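Local coordinates for protein ectoine dioxygenase (Sphingopyxis alaskensis, PDB 4MHR) that catalyses the iron(II)- and 2-oxoglutarate-dependent hydroxylation of L-ectoine to 5-hydroxyectoine, a compatible solute that protects cells against osmotic stress, at residues A39-S42 and A43-A47. Sequence-based numbering, arbitrary orientation.
Sequences APIS and ARQAA
Ser42 and Gln45 form a capping box at the N-terminus of helix 43-52, with Ser42 as N-cap. Ser42 OG accepts a nearly straight hydrogen bond from Gln45 N at 3.0 Å, with an N-H...O angle of 171°. With chi1 at 72°, OG lies between the backbone N and the carbonyl carbon, which turns it to the first helical turn. In return, Ser42 N donates to Gln45 OE1 at 2.9 Å. This donor lies in the plane of the side-chain amide, on a lone pair of OE1. The Gln45 chain, extended beyond CG, runs back past the serine hydroxyl, with CG 3.3 Å from Ser42 OG. The first backbone hydrogen bond of the helix, Ala46 N to Ser42 O, closes the turn at 3.1 Å. With an alanine at Gln45 the backbone N could still donate to Ser42 OG, but Ser42 N would probably lose its side-chain acceptor.

Outside the box, Gln45 OE1 also rests against Ile41 CB at 3.4 Å. On another branch, Ile41 CD1 reaches Ala46, 3.8 Å from its CA and 4.1 Å from its CB. Ile41 and Ala46 occupy the positions of a hydrophobic staple, with alanine as the small partner. Ile41 packs further on Phe125 and Leu126 of helix 117-127, and its O accepts from Trp35 NE1. Trp35 also touches Ala43 and Ala46, where the loop after strand 23-25 enters helix 43-52, beside helix 117-127.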
loop_
_atom_site.group_PDB
_atom_site.type_symbol
_atom_site.label_atom_id
_atom_site.label_comp_id
_atom_site.label_asym_id
_atom_site.label_seq_id
_atom_site.Cartn_x
_atom_site.Cartn_y
_atom_site.Cartn_z
ATOM N N ALA A 39 20.981 -8.926 3.978
ATOM C CA ALA A 39 19.659 -8.327 3.790
ATOM C C ALA A 39 19.748 -6.805 3.584
ATOM O O ALA A 39 20.628 -6.164 4.125
ATOM C CB ALA A 39 18.772 -8.651 4.948
ATOM N N PRO A 40 18.789 -6.209 2.851
ATOM C CA PRO A 40 18.708 -4.778 2.622
ATOM C C PRO A 40 18.178 -3.964 3.784
ATOM O O PRO A 40 18.186 -2.760 3.709
ATOM C CB PRO A 40 17.821 -4.674 1.406
ATOM C CG PRO A 40 16.893 -5.863 1.523
ATOM C CD PRO A 40 17.730 -6.941 2.149
ATOM N N ILE A 41 17.780 -4.587 4.886
ATOM C CA ILE A 41 17.400 -3.847 6.080
ATOM C C ILE A 41 18.087 -4.509 7.277
ATOM O O ILE A 41 18.573 -5.621 7.160
ATOM C CB ILE A 41 15.878 -3.859 6.287
ATOM C CG1 ILE A 41 15.317 -5.277 6.273
ATOM C CG2 ILE A 41 15.151 -3.039 5.188
ATOM C CD1 ILE A 41 13.798 -5.309 6.498
ATOM N N SER A 42 18.111 -3.832 8.414
ATOM C CA SER A 42 18.819 -4.325 9.551
ATOM C C SER A 42 17.992 -5.417 10.224
ATOM O O SER A 42 16.820 -5.601 9.914
ATOM C CB SER A 42 19.036 -3.156 10.524
ATOM O OG SER A 42 17.784 -2.847 11.107
ATOM N N ALA A 43 18.577 -6.120 11.201
ATOM C CA ALA A 43 17.871 -7.235 11.815
ATOM C C ALA A 43 16.717 -6.653 12.640
ATOM O O ALA A 43 15.578 -7.150 12.624
ATOM C CB ALA A 43 18.817 -8.068 12.663
ATOM N N ARG A 44 16.954 -5.498 13.211
ATOM C CA ARG A 44 15.872 -4.825 13.918
ATOM C C ARG A 44 14.723 -4.313 13.043
ATOM O O ARG A 44 13.579 -4.377 13.469
ATOM C CB ARG A 44 16.400 -3.708 14.801
ATOM C CG ARG A 44 16.955 -4.274 16.134
ATOM C CD ARG A 44 17.924 -3.290 16.818
ATOM N NE ARG A 44 17.404 -1.901 16.863
ATOM C CZ ARG A 44 18.128 -0.766 16.786
ATOM N NH1 ARG A 44 19.453 -0.777 16.637
ATOM N NH2 ARG A 44 17.502 0.412 16.855
ATOM N N GLN A 45 15.037 -3.698 11.912
ATOM C CA GLN A 45 14.003 -3.331 10.982
ATOM C C GLN A 45 13.144 -4.510 10.600
ATOM O O GLN A 45 11.949 -4.357 10.459
ATOM C CB GLN A 45 14.574 -2.610 9.748
ATOM C CG GLN A 45 15.086 -1.191 10.028
ATOM C CD GLN A 45 15.837 -0.627 8.804
ATOM O OE1 GLN A 45 16.701 -1.267 8.278
ATOM N NE2 GLN A 45 15.404 0.513 8.309
ATOM N N ALA A 46 13.758 -5.664 10.332
ATOM C CA ALA A 46 13.056 -6.855 9.874
ATOM C C ALA A 46 12.096 -7.306 11.043
ATOM O O ALA A 46 10.901 -7.618 10.806
ATOM C CB ALA A 46 14.050 -7.977 9.553
ATOM N N ALA A 47 12.614 -7.291 12.287
ATOM C CA ALA A 47 11.812 -7.650 13.503
ATOM C C ALA A 47 10.683 -6.691 13.761
ATOM O O ALA A 47 9.584 -7.123 14.079
ATOM C CB ALA A 47 12.686 -7.801 14.739
#